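Local coordinates for 3-oxoacyl-[acyl-carrier-protein] synthase 3 (Micrococcus luteus NCTC 2665, PDB 4EWP) that probably catalyses the first condensation of fatty acid synthesis, joining the acetyl group of acetyl-CoA to malonyl-ACP with release of carbon dioxide, at residues Pro24-Asn30 and Ile50-Ala56; Glu60-Val64 and Thr91-Pro95; Asp161-Ser165 and Thr235-Asp239; Val243-Trp249 and Arg280-Phe285; Ala298-Asp303 and Leu314-Leu319. All blocks are in the same frame, centred on the assembly; numbering follows the deposited sequence.

Interaction 1 (Pro24-Asn30 and Ile50-Ala56)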
# COMPACT_ATOMS: atom_id res chain seq x y z
N PRO A 24 23.20 3.66 0.60
CA PRO A 24 23.82 4.98 0.71
C PRO A 24 25.28 4.86 1.15
O PRO A 24 25.60 3.99 1.96
CB PRO A 24 22.99 5.65 1.80
CG PRO A 24 21.62 5.01 1.64
CD PRO A 24 21.92 3.58 1.31
N ALA A 25 26.15 5.72 0.62
CA ALA A 25 27.58 5.66 0.92
C ALA A 25 27.91 6.18 2.31
O ALA A 25 28.99 5.93 2.84
CB ALA A 25 28.39 6.41 -0.14
N ASN A 26 26.98 6.93 2.89
CA ASN A 26 27.22 7.49 4.22
C ASN A 26 26.94 6.47 5.32
O ASN A 26 25.79 6.15 5.62
CB ASN A 26 26.40 8.77 4.45
CG ASN A 26 26.90 9.58 5.63
OD1 ASN A 26 27.99 9.33 6.13
ND2 ASN A 26 26.11 10.55 6.07
N LEU A 27 28.01 5.93 5.90
CA LEU A 27 27.88 5.01 7.01
C LEU A 27 28.16 5.78 8.28
O LEU A 27 29.32 6.04 8.61
CB LEU A 27 28.87 3.86 6.88
CG LEU A 27 28.69 2.99 5.63
CD1 LEU A 27 29.52 1.71 5.77
CD2 LEU A 27 27.22 2.65 5.36
N VAL A 28 27.10 6.17 8.98
CA VAL A 28 27.23 6.96 10.20
C VAL A 28 27.62 6.08 11.39
O VAL A 28 26.96 5.08 11.67
CB VAL A 28 25.92 7.71 10.51
CG1 VAL A 28 26.03 8.49 11.81
CG2 VAL A 28 25.55 8.63 9.34
N PRO A 29 28.71 6.45 12.09
CA PRO A 29 29.12 5.68 13.27
C PRO A 29 28.38 6.11 14.53
O PRO A 29 27.85 7.23 14.60
CB PRO A 29 30.60 6.03 13.40
CG PRO A 29 30.69 7.42 12.87
CD PRO A 29 29.70 7.47 11.72
N ASN A 30 28.35 5.22 15.51
CA ASN A 30 27.62 5.49 16.74
C ASN A 30 27.91 6.85 17.35
O ASN A 30 27.03 7.49 17.91
CB ASN A 30 27.89 4.38 17.76
CG ASN A 30 27.25 3.06 17.36
OD1 ASN A 30 26.36 3.02 16.50
ND2 ASN A 30 27.68 1.98 18.00
N ILE A 50 24.98 -2.71 16.51
CA ILE A 50 25.15 -1.78 15.40
C ILE A 50 26.43 -0.96 15.56
O ILE A 50 26.70 -0.42 16.64
CB ILE A 50 23.94 -0.83 15.29
CG1 ILE A 50 22.66 -1.64 15.08
CG2 ILE A 50 24.17 0.20 14.18
CD1 ILE A 50 21.40 -0.81 14.85
N VAL A 51 27.20 -0.87 14.48
CA VAL A 51 28.43 -0.07 14.48
C VAL A 51 28.21 1.17 13.63
O VAL A 51 28.47 2.30 14.06
CB VAL A 51 29.62 -0.85 13.90
CG1 VAL A 51 30.84 0.05 13.75
CG2 VAL A 51 29.93 -2.04 14.76
N THR A 52 27.73 0.96 12.41
CA THR A 52 27.36 2.05 11.53
C THR A 52 25.97 1.78 10.97
O THR A 52 25.51 0.62 10.92
CB THR A 52 28.36 2.20 10.36
OG1 THR A 52 28.29 1.05 9.51
CG2 THR A 52 29.79 2.35 10.87
N ARG A 53 25.29 2.84 10.55
CA ARG A 53 24.07 2.70 9.78
C ARG A 53 24.12 3.56 8.51
O ARG A 53 24.73 4.63 8.48
CB ARG A 53 22.83 3.03 10.62
CG ARG A 53 22.60 4.52 10.90
CD ARG A 53 23.48 5.03 12.02
NE ARG A 53 23.19 4.39 13.30
CZ ARG A 53 24.12 4.04 14.20
NH1 ARG A 53 23.76 3.47 15.34
NH2 ARG A 53 25.41 4.27 13.95
N GLN A 54 23.50 3.04 7.45
CA GLN A 54 23.36 3.76 6.20
C GLN A 54 22.48 4.98 6.41
O GLN A 54 21.38 4.88 6.93
CB GLN A 54 22.75 2.84 5.14
CG GLN A 54 23.70 1.74 4.73
CD GLN A 54 23.04 0.55 4.08
OE1 GLN A 54 23.70 -0.47 3.85
NE2 GLN A 54 21.75 0.67 3.77
N ARG A 55 22.99 6.15 6.03
CA ARG A 55 22.19 7.37 6.09
C ARG A 55 22.19 8.06 4.73
O ARG A 55 23.24 8.44 4.21
CB ARG A 55 22.67 8.29 7.22
CG ARG A 55 22.28 7.80 8.63
CD ARG A 55 20.76 7.63 8.73
NE ARG A 55 20.31 7.09 10.01
CZ ARG A 55 20.22 7.79 11.15
NH1 ARG A 55 20.59 9.07 11.19
NH2 ARG A 55 19.78 7.20 12.26
N ALA A 56 21.00 8.20 4.15
CA ALA A 56 20.85 8.75 2.82
C ALA A 56 20.94 10.26 2.83
O ALA A 56 20.56 10.91 3.80
CB ALA A 56 19.49 8.32 2.22
O HOH W 1 24.59 8.57 1.67
O HOH W 2 30.56 2.99 15.58

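Interaction 2 (Glu60-Val64 and Thr91-Pro95)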
# COMPACT_ATOMS: atom_id res chain seq x y z
N GLU A 60 19.12 11.28 -2.32
CA GLU A 60 18.84 9.85 -2.31
C GLU A 60 17.45 9.57 -1.75
O GLU A 60 17.29 9.09 -0.62
CB GLU A 60 19.89 9.11 -1.50
CG GLU A 60 21.23 9.04 -2.19
CD GLU A 60 22.29 8.44 -1.32
OE1 GLU A 60 22.49 8.94 -0.19
OE2 GLU A 60 22.91 7.45 -1.78
N THR A 61 16.44 9.89 -2.56
CA THR A 61 15.05 9.76 -2.15
C THR A 61 14.62 8.30 -2.23
O THR A 61 15.35 7.43 -2.72
CB THR A 61 14.14 10.57 -3.08
OG1 THR A 61 14.33 10.14 -4.43
CG2 THR A 61 14.45 12.08 -2.97
N VAL A 62 13.42 8.03 -1.75
CA VAL A 62 12.86 6.70 -1.91
C VAL A 62 12.86 6.24 -3.39
O VAL A 62 13.31 5.15 -3.71
CB VAL A 62 11.47 6.61 -1.23
CG1 VAL A 62 10.72 5.32 -1.62
CG2 VAL A 62 11.63 6.72 0.29
N PRO A 63 12.37 7.09 -4.31
CA PRO A 63 12.38 6.66 -5.72
C PRO A 63 13.78 6.48 -6.31
O PRO A 63 13.97 5.57 -7.12
CB PRO A 63 11.64 7.79 -6.44
CG PRO A 63 10.71 8.35 -5.39
CD PRO A 63 11.53 8.28 -4.11
N VAL A 64 14.72 7.34 -5.94
CA VAL A 64 16.09 7.19 -6.40
C VAL A 64 16.68 5.84 -5.96
O VAL A 64 17.21 5.08 -6.77
CB VAL A 64 16.97 8.35 -5.91
CG1 VAL A 64 18.45 8.00 -6.05
CG2 VAL A 64 16.64 9.60 -6.70
N THR A 91 7.03 0.63 1.34
CA THR A 91 7.67 1.75 2.01
C THR A 91 6.67 2.53 2.84
O THR A 91 5.48 2.56 2.52
CB THR A 91 8.26 2.73 0.98
OG1 THR A 91 8.91 3.81 1.65
CG2 THR A 91 7.16 3.33 0.12
N VAL A 92 7.13 3.18 3.91
CA VAL A 92 6.27 4.07 4.69
C VAL A 92 6.86 5.46 4.79
O VAL A 92 6.39 6.27 5.58
CB VAL A 92 6.05 3.55 6.13
CG1 VAL A 92 5.34 2.21 6.13
CG2 VAL A 92 7.39 3.46 6.90
N THR A 93 7.90 5.75 4.02
CA THR A 93 8.60 7.03 4.21
C THR A 93 8.53 7.96 3.00
O THR A 93 9.07 9.06 3.04
CB THR A 93 10.08 6.82 4.64
OG1 THR A 93 10.70 5.80 3.85
CG2 THR A 93 10.15 6.40 6.08
N PHE A 94 7.86 7.53 1.94
CA PHE A 94 7.66 8.41 0.79
C PHE A 94 6.70 9.52 1.22
O PHE A 94 5.57 9.24 1.61
CB PHE A 94 7.11 7.59 -0.38
CG PHE A 94 7.00 8.35 -1.69
CD1 PHE A 94 5.77 8.44 -2.35
CD2 PHE A 94 8.12 8.91 -2.29
CE1 PHE A 94 5.66 9.09 -3.58
CE2 PHE A 94 8.02 9.57 -3.51
CZ PHE A 94 6.80 9.65 -4.16
N PRO A 95 7.17 10.77 1.19
CA PRO A 95 6.48 11.95 1.76
C PRO A 95 5.37 12.52 0.90
O PRO A 95 5.25 13.74 0.78
CB PRO A 95 7.61 12.98 1.88
CG PRO A 95 8.54 12.62 0.78
CD PRO A 95 8.50 11.12 0.66

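Interaction 3 (Asp161-Ser165 and Thr235-Asp239)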
# COMPACT_ATOMS: atom_id res chain seq x y z
N ASP A 161 15.34 10.77 20.53
CA ASP A 161 14.63 9.54 20.88
C ASP A 161 15.58 8.38 21.20
O ASP A 161 16.40 7.98 20.36
CB ASP A 161 13.68 9.13 19.75
CG ASP A 161 13.23 7.68 19.86
OD1 ASP A 161 12.58 7.33 20.87
OD2 ASP A 161 13.51 6.89 18.91
N ARG A 162 15.47 7.82 22.41
CA ARG A 162 16.28 6.65 22.72
C ARG A 162 15.58 5.30 22.56
O ARG A 162 16.15 4.26 22.87
CB ARG A 162 16.98 6.76 24.09
CG ARG A 162 16.35 7.72 25.09
CD ARG A 162 17.38 8.16 26.15
NE ARG A 162 18.28 7.08 26.54
CZ ARG A 162 18.07 6.27 27.57
NH1 ARG A 162 16.99 6.42 28.32
NH2 ARG A 162 18.94 5.30 27.86
N SER A 163 14.36 5.29 22.03
CA SER A 163 13.67 4.01 21.82
C SER A 163 14.04 3.36 20.49
O SER A 163 14.13 2.14 20.41
CB SER A 163 12.15 4.14 21.95
OG SER A 163 11.57 4.78 20.83
N ILE A 164 14.28 4.16 19.46
CA ILE A 164 14.48 3.57 18.13
C ILE A 164 15.37 4.37 17.17
O ILE A 164 16.00 3.80 16.28
CB ILE A 164 13.12 3.31 17.45
CG1 ILE A 164 13.27 2.35 16.26
CG2 ILE A 164 12.51 4.63 17.01
CD1 ILE A 164 11.96 1.77 15.79
N SER A 165 15.42 5.69 17.35
CA SER A 165 16.08 6.56 16.37
C SER A 165 17.43 6.03 15.87
O SER A 165 17.65 5.88 14.68
CB SER A 165 16.27 7.97 16.95
OG SER A 165 17.26 7.97 17.97
N THR A 235 7.37 11.46 14.47
CA THR A 235 8.53 10.60 14.35
C THR A 235 8.25 9.23 14.94
O THR A 235 7.34 9.06 15.73
CB THR A 235 9.76 11.20 15.03
OG1 THR A 235 9.45 11.48 16.41
CG2 THR A 235 10.16 12.48 14.33
N LEU A 236 9.07 8.26 14.55
CA LEU A 236 8.91 6.87 14.95
C LEU A 236 9.29 6.66 16.42
O LEU A 236 10.19 7.31 16.95
CB LEU A 236 9.77 6.00 14.03
CG LEU A 236 9.24 4.71 13.43
CD1 LEU A 236 7.80 4.82 13.02
CD2 LEU A 236 10.11 4.33 12.23
N ARG A 237 8.59 5.74 17.07
CA ARG A 237 8.85 5.44 18.47
C ARG A 237 8.50 3.97 18.68
O ARG A 237 7.75 3.39 17.88
CB ARG A 237 8.03 6.38 19.37
CG ARG A 237 7.21 5.72 20.47
CD ARG A 237 5.87 5.19 19.99
NE ARG A 237 5.61 3.84 20.50
CZ ARG A 237 5.37 3.55 21.77
NH1 ARG A 237 5.35 4.52 22.69
NH2 ARG A 237 5.15 2.30 22.14
N GLN A 238 9.05 3.35 19.72
CA GLN A 238 8.65 1.99 20.04
C GLN A 238 8.77 1.66 21.52
O GLN A 238 9.59 2.22 22.24
CB GLN A 238 9.49 0.99 19.24
CG GLN A 238 10.91 0.81 19.77
CD GLN A 238 11.67 -0.30 19.08
OE1 GLN A 238 11.09 -1.09 18.33
NE2 GLN A 238 12.97 -0.35 19.31
N ASP A 239 7.94 0.71 21.95
CA ASP A 239 8.13 0.06 23.23
C ASP A 239 9.18 -1.05 23.03
O ASP A 239 8.85 -2.17 22.63
CB ASP A 239 6.80 -0.54 23.68
CG ASP A 239 6.93 -1.35 24.95
OD1 ASP A 239 8.07 -1.56 25.38
OD2 ASP A 239 5.90 -1.78 25.51
O HOH W 3 12.96 8.43 16.35

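Interaction 4 (Val243-Trp249 and Arg280-Phe285)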
# COMPACT_ATOMS: atom_id res chain seq x y z
N VAL A 243 8.75 -5.16 21.90
CA VAL A 243 9.21 -5.61 20.59
C VAL A 243 10.08 -6.86 20.71
O VAL A 243 9.88 -7.81 19.96
CB VAL A 243 9.98 -4.52 19.84
CG1 VAL A 243 10.65 -5.11 18.61
CG2 VAL A 243 9.03 -3.40 19.45
N PHE A 244 11.01 -6.85 21.66
CA PHE A 244 11.92 -7.99 21.84
C PHE A 244 11.18 -9.29 22.17
O PHE A 244 11.40 -10.32 21.54
CB PHE A 244 12.98 -7.71 22.91
CG PHE A 244 13.93 -8.86 23.13
CD1 PHE A 244 15.11 -8.97 22.39
CD2 PHE A 244 13.65 -9.86 24.07
CE1 PHE A 244 15.99 -10.03 22.58
CE2 PHE A 244 14.52 -10.92 24.26
CZ PHE A 244 15.70 -11.00 23.52
N ARG A 245 10.29 -9.24 23.17
CA ARG A 245 9.53 -10.42 23.55
C ARG A 245 8.72 -10.98 22.38
O ARG A 245 8.66 -12.19 22.18
CB ARG A 245 8.60 -10.13 24.74
CG ARG A 245 9.32 -10.07 26.05
CD ARG A 245 8.37 -10.00 27.22
NE ARG A 245 7.57 -8.80 27.20
CZ ARG A 245 7.91 -7.66 27.79
NH1 ARG A 245 9.05 -7.57 28.45
NH2 ARG A 245 7.12 -6.61 27.72
N TRP A 246 8.12 -10.09 21.61
CA TRP A 246 7.32 -10.51 20.45
C TRP A 246 8.24 -10.98 19.31
O TRP A 246 8.10 -12.09 18.79
CB TRP A 246 6.41 -9.35 20.02
CG TRP A 246 5.62 -9.57 18.77
CD1 TRP A 246 4.49 -10.32 18.63
CD2 TRP A 246 5.88 -8.99 17.47
NE1 TRP A 246 4.05 -10.27 17.33
CE2 TRP A 246 4.88 -9.46 16.60
CE3 TRP A 246 6.86 -8.13 16.98
CZ2 TRP A 246 4.84 -9.10 15.26
CZ3 TRP A 246 6.82 -7.77 15.65
CH2 TRP A 246 5.81 -8.25 14.80
N ALA A 247 9.19 -10.12 18.95
CA ALA A 247 10.10 -10.38 17.83
C ALA A 247 10.76 -11.75 17.88
O ALA A 247 10.99 -12.38 16.84
CB ALA A 247 11.17 -9.30 17.77
N VAL A 248 11.11 -12.18 19.08
CA VAL A 248 11.84 -13.42 19.27
C VAL A 248 10.92 -14.61 19.52
O VAL A 248 10.92 -15.56 18.75
CB VAL A 248 12.84 -13.32 20.45
CG1 VAL A 248 13.47 -14.68 20.74
CG2 VAL A 248 13.91 -12.28 20.16
N TRP A 249 10.12 -14.54 20.58
CA TRP A 249 9.35 -15.69 21.04
C TRP A 249 8.05 -15.91 20.26
O TRP A 249 7.56 -17.04 20.17
CB TRP A 249 9.08 -15.57 22.54
CG TRP A 249 10.31 -15.11 23.26
CD1 TRP A 249 10.56 -13.87 23.75
CD2 TRP A 249 11.48 -15.88 23.50
NE1 TRP A 249 11.81 -13.82 24.31
CE2 TRP A 249 12.40 -15.05 24.17
CE3 TRP A 249 11.85 -17.20 23.23
CZ2 TRP A 249 13.66 -15.48 24.57
CZ3 TRP A 249 13.09 -17.64 23.63
CH2 TRP A 249 13.99 -16.78 24.29
N ARG A 280 20.67 -8.50 18.93
CA ARG A 280 20.17 -9.29 20.05
C ARG A 280 18.95 -10.12 19.63
O ARG A 280 18.83 -11.31 19.95
CB ARG A 280 19.87 -8.37 21.23
CG ARG A 280 19.15 -9.05 22.38
CD ARG A 280 19.97 -10.21 22.95
NE ARG A 280 19.34 -10.82 24.13
CZ ARG A 280 18.94 -12.08 24.19
NH1 ARG A 280 19.12 -12.88 23.15
NH2 ARG A 280 18.37 -12.56 25.30
N ILE A 281 18.03 -9.49 18.89
CA ILE A 281 16.89 -10.24 18.37
C ILE A 281 17.34 -11.35 17.40
O ILE A 281 16.89 -12.50 17.50
CB ILE A 281 15.86 -9.34 17.68
CG1 ILE A 281 15.09 -8.54 18.74
CG2 ILE A 281 14.91 -10.17 16.84
CD1 ILE A 281 14.14 -7.50 18.17
N ILE A 282 18.23 -11.01 16.47
CA ILE A 282 18.73 -11.98 15.50
C ILE A 282 19.36 -13.19 16.19
O ILE A 282 19.02 -14.34 15.86
CB ILE A 282 19.77 -11.35 14.55
CG1 ILE A 282 19.15 -10.22 13.73
CG2 ILE A 282 20.35 -12.41 13.61
CD1 ILE A 282 20.18 -9.49 12.86
N ASP A 283 20.27 -12.95 17.13
CA ASP A 283 20.93 -14.05 17.85
C ASP A 283 19.94 -14.98 18.56
O ASP A 283 19.98 -16.19 18.40
CB ASP A 283 21.93 -13.53 18.87
CG ASP A 283 23.08 -12.79 18.24
OD1 ASP A 283 23.24 -12.88 17.01
OD2 ASP A 283 23.84 -12.11 18.97
N GLU A 284 19.05 -14.39 19.36
CA GLU A 284 18.12 -15.16 20.18
C GLU A 284 17.18 -15.95 19.28
O GLU A 284 16.83 -17.10 19.57
CB GLU A 284 17.34 -14.22 21.11
CG GLU A 284 16.67 -14.91 22.27
CD GLU A 284 17.60 -15.82 23.04
OE1 GLU A 284 18.61 -15.32 23.59
OE2 GLU A 284 17.34 -17.04 23.09
N PHE A 285 16.79 -15.32 18.17
CA PHE A 285 15.97 -15.94 17.14
C PHE A 285 16.67 -17.19 16.55
O PHE A 285 16.11 -18.29 16.54
CB PHE A 285 15.72 -14.89 16.05
CG PHE A 285 14.46 -15.09 15.28
CD1 PHE A 285 13.84 -14.01 14.67
CD2 PHE A 285 13.89 -16.35 15.15
CE1 PHE A 285 12.67 -14.17 13.94
CE2 PHE A 285 12.73 -16.53 14.42
CZ PHE A 285 12.11 -15.44 13.82

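Interaction 5 (Ala298-Asp303 and Leu314-Leu319)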
# COMPACT_ATOMS: atom_id res chain seq x y z
N ALA A 298 22.14 -14.08 8.46
CA ALA A 298 22.34 -12.68 8.05
C ALA A 298 22.52 -11.74 9.25
O ALA A 298 21.68 -11.71 10.15
CB ALA A 298 21.16 -12.22 7.19
N ARG A 299 23.59 -10.96 9.25
CA ARG A 299 23.81 -9.97 10.31
C ARG A 299 24.21 -8.61 9.73
O ARG A 299 24.96 -7.86 10.36
CB ARG A 299 24.87 -10.45 11.31
CG ARG A 299 24.54 -11.76 11.99
CD ARG A 299 25.55 -12.11 13.08
NE ARG A 299 25.49 -13.54 13.35
CZ ARG A 299 24.72 -14.07 14.29
NH1 ARG A 299 24.02 -13.26 15.05
NH2 ARG A 299 24.68 -15.37 14.48
N ASP A 300 23.74 -8.32 8.53
CA ASP A 300 23.99 -7.04 7.89
C ASP A 300 23.79 -5.82 8.82
O ASP A 300 24.43 -4.78 8.64
CB ASP A 300 23.08 -6.89 6.66
CG ASP A 300 23.56 -5.82 5.71
OD1 ASP A 300 24.78 -5.56 5.65
OD2 ASP A 300 22.71 -5.25 5.00
N ILE A 301 22.90 -5.95 9.80
CA ILE A 301 22.57 -4.84 10.70
C ILE A 301 23.79 -4.10 11.30
O ILE A 301 23.72 -2.90 11.55
CB ILE A 301 21.65 -5.30 11.85
CG1 ILE A 301 20.92 -4.10 12.47
CG2 ILE A 301 22.44 -6.04 12.91
CD1 ILE A 301 20.27 -4.41 13.80
N ALA A 302 24.89 -4.82 11.52
CA ALA A 302 26.08 -4.22 12.13
C ALA A 302 26.63 -3.02 11.34
O ALA A 302 27.14 -2.07 11.94
CB ALA A 302 27.18 -5.26 12.33
N ASP A 303 26.53 -3.09 10.02
CA ASP A 303 27.07 -2.03 9.15
C ASP A 303 25.99 -1.20 8.48
O ASP A 303 26.24 -0.06 8.09
CB ASP A 303 27.97 -2.63 8.07
CG ASP A 303 29.03 -3.54 8.64
OD1 ASP A 303 29.98 -3.02 9.24
OD2 ASP A 303 28.90 -4.77 8.49
N LEU A 314 18.39 -6.59 1.27
CA LEU A 314 19.76 -6.09 1.43
C LEU A 314 20.68 -7.16 2.02
O LEU A 314 21.80 -7.37 1.55
CB LEU A 314 19.80 -4.82 2.28
CG LEU A 314 19.45 -3.48 1.63
CD1 LEU A 314 19.52 -2.36 2.66
CD2 LEU A 314 20.38 -3.18 0.45
N ALA A 315 20.19 -7.85 3.06
CA ALA A 315 20.99 -8.87 3.74
C ALA A 315 21.18 -10.08 2.83
O ALA A 315 22.23 -10.71 2.82
CB ALA A 315 20.33 -9.29 5.03
N MET A 316 20.14 -10.41 2.06
CA MET A 316 20.21 -11.52 1.12
C MET A 316 21.28 -11.22 0.08
O MET A 316 22.10 -12.09 -0.27
CB MET A 316 18.87 -11.72 0.42
CG MET A 316 18.87 -12.89 -0.53
SD MET A 316 17.40 -12.91 -1.56
CE MET A 316 16.13 -13.16 -0.32
N HIS A 317 21.26 -9.98 -0.41
CA HIS A 317 22.23 -9.52 -1.38
C HIS A 317 23.65 -9.66 -0.85
O HIS A 317 24.56 -10.12 -1.55
CB HIS A 317 21.93 -8.08 -1.77
CG HIS A 317 22.83 -7.52 -2.84
ND1 HIS A 317 24.08 -7.01 -2.57
CD2 HIS A 317 22.63 -7.36 -4.17
CE1 HIS A 317 24.63 -6.57 -3.69
NE2 HIS A 317 23.77 -6.76 -4.68
N ARG A 318 23.86 -9.26 0.40
CA ARG A 318 25.18 -9.37 1.00
C ARG A 318 25.58 -10.82 1.22
O ARG A 318 26.73 -11.18 1.03
CB ARG A 318 25.26 -8.60 2.32
CG ARG A 318 26.62 -8.71 3.00
CD ARG A 318 26.67 -7.86 4.25
NE ARG A 318 27.98 -7.92 4.91
CZ ARG A 318 28.30 -7.22 5.99
NH1 ARG A 318 27.43 -6.39 6.53
NH2 ARG A 318 29.51 -7.34 6.52
N LEU A 319 24.62 -11.66 1.60
CA LEU A 319 24.90 -13.08 1.80
C LEU A 319 25.45 -13.71 0.53
O LEU A 319 26.40 -14.50 0.57
CB LEU A 319 23.63 -13.80 2.24
CG LEU A 319 23.76 -14.59 3.53
CD1 LEU A 319 24.52 -13.77 4.56
CD2 LEU A 319 22.40 -15.00 4.07

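Interaction 1 (Pro24-Asn30 and Ile50-Ala56)
R53 and N30 meet at about a right angle, the guanidinium plane turned 62° from the amide. NH1 and NH2 of R53 both bond N30 OD1, approaching it from opposite faces of the amide, with R53 NH1 at 2.9 Å from N30 OD1. R53 NH2 also reaches V28 O (2.9 Å) from above the carbonyl plane, and V28 O takes R53 N as well. The side chain of R53 bends at chi2 and chi3 (-79° and -64°), which brings the guanidinium edge to V28 O and N30 OD1. The other end of the N30 amide donates from ND2 to I50 O (2.9 Å). Beyond, V28 CG2 presses on R55 CG at 3.4 Å, while L27 lies alongside Q54, pointing the same way. V28 and R53 form the hydrogen-bonded pair of a two-stranded antiparallel sheet, strands 27-29 and 52-54. Helices 30-33 and 41-48 pack on the R53 side, and T52 OG1 bonds D303 O of helix 301-304.

Interaction 2 (Glu60-Val64 and Thr91-Pro95)
With chi1 at -173°, F94 sets its CG opposite the backbone N, and the ring swings over to P63 and V62. In V62 the same torsion (168°) sends CG1 to T91, leaving CG2 beside T93. The pyrrolidine of P63 crosses the F94 side chain at about a right angle, and its CG lies 3.5 Å from F94 CE2. V62 CB stands 4.2 Å from F94 CD2 on the same side of the ring. V62 and T91 reach toward each other tip to tip, CG1 to OG1 at 4.0 Å, whereas V62 CG2 meets T93 OG1 across the side chain at 3.8 Å. T61 is the N-cap of helix 62-76: its OG1 accepts from V64 N (3.2 Å), fixing the first turn that presents V62 and P63 to the loop following strand 86-90. Helix 101-108 adds L104 to the P63-F94 patch, and W197 of the second subunit packs on F94, so the contact borders the dimer interface. No hydrogen bond joins 60-64 to 91-95. Because T91 OG1 bonds V150 O and T93 OG1 bonds E151 OE1, both hydroxyls have polar partners elsewhere and meet V62 merely by van der Waals contact; cohesion between the segments is therefore apolar.

Interaction 3 (Asp161-Ser165 and Thr235-Asp239)
S163 OG is held from both sides of the contact: it accepts from Q238 N at 3.1 Å, the N-H pointing at it with an angle of 159°, and donates over 2.7 Å to D161 OD1, which accepts on its syn lone pair. Chi1 (74°) holds OG between the backbone N and the carbonyl carbon, placing it between D161 and Q238 N. S163 N comes to the same carboxylate oxygen, D161 OD1, from well above the carboxylate plane. The second oxygen, D161 OD2, receives I164 N and S165 N (2.7 Å to the latter) from one face of its plane, and a water joins it to L236 O. The bond from S163 N makes an Asx turn and that from I164 N an Asx motif, so a single aspartate shapes the loop between strands 144-152 and 170-180 and sets it against the short antiparallel pair 200-202 and 236-238. Q238 extends beyond CG and crosses I164 at about a right angle; its NE2 donates to S163 O (3.0 Å) from 31° outside the carbonyl plane. I164 CD1 rests against Q238 CD at 3.9 Å. The other branch, CG2, settles 3.5 Å from L236 O, and the I164 side chain lies about 6 Å from that of N306, a predicted active-site residue. L236 itself packs on T98 of the second subunit.

Interaction 4 (Val243-Trp249 and Arg280-Phe285)
R280 receives the rim of the F244 ring: F244 CZ sits above the centre of one guanidinium face, with the two planes 57° apart, and R280 CZ is 3.5 Å from F244 CZ. The arginine side chain is poorly ordered, so its finer geometry should be read with caution. I281 follows, its CD1 set tightly against A247 CB at 3.5 Å and its CG1 3.7 Å from F244 CD1. The isoleucine and phenylalanine side chains slide past each other in opposite directions. Here the packing is knobs-into-holes, with I281 as the knob among V243, F244, A247 and V248; helices 240-262 and 279-288 run in broadly the same direction, their local axes 9.1 Å apart at an angle of 36°. The start of helix 279-288 belongs to the predicted ACP-binding region, which includes R280. One turn on, E284 has CG anti to its backbone N, which lays CG against V248 CG1 at 3.6 Å; the bend at chi2 then turns the carboxylate toward the indole of W249, OE2 standing 3.6 Å from W249 CH2 with the planes 27° apart. The other oxygen, OE1, is paired with R280 in a salt bridge whose detail is doubtful given the disorder of the arginine. F285 completes the walk: its CE1 comes within 3.8 Å of A247 O, while its ring meets F272 edge-to-face.

Interaction 5 (Ala298-Asp303 and Leu314-Leu319)
One guanidinium nitrogen, R318 NH1, serves two aspartates, bonding D300 OD1 and D303 OD2 at 2.9 Å each. The three residues form a salt-bridge network between helix 311-322 and the turn that leads from strand 296-297 into helix 301-304, in the C-terminal half of the thiolase-like fold. Both oxygens lie near the guanidinium plane, at its edge, but the carboxylates are turned differently: that of D300 stands 87° from the guanidinium, and that of D303 45°. D300 OD1 uses its anti lone pair, and the bond is fairly straight at 161°. D303 OD2 is also met on its anti side and takes a second, longer bond from R318 NH2 (3.3 Å). R318 gets there by a chain extended from CG to NE, with CG anti to the backbone N, which spans from its helix to the two acids. Further charges surround the group: R318 NE pairs with E322, and D300 OD2 with R23. Such mutual pairing would be expected to favour the ionised forms of these side chains. Nearer the start of segment 298-303 the contact is apolar, and L319 reaches toward A298 from the next turn. I273 of strand 269-274 packs against A298, A315 and L319. The CB atoms of A298 and A315 touch at 3.7 Å, and D300 CB lies 4.0 Å from the same A315 CB.

Overall arrangement
The five contacts follow one another in series along the chain. Interactions 1 and 5, with centres 13 Å apart, are joined directly: V51 N bonds A302 O, tying the small sheet of strands 27-29 and 52-54 to helix 301-304. Interaction 5 in turn meets interaction 4 (17 Å) where I282 packs against A298 and I301. Strand 236-238 leads into helix 240-262, connecting interactions 3 and 4, and R55 of interaction 1 packs on S165 of interaction 3. Interaction 2 lies on the opposite side of the chain's centre from interaction 4, 28 Å away, and borders the second subunit. Interactions 1, 3, 4 and 5 each bring a side chain within about 9 Å of that of N306, a predicted active-site residue, bringing segments from both halves of the fold together.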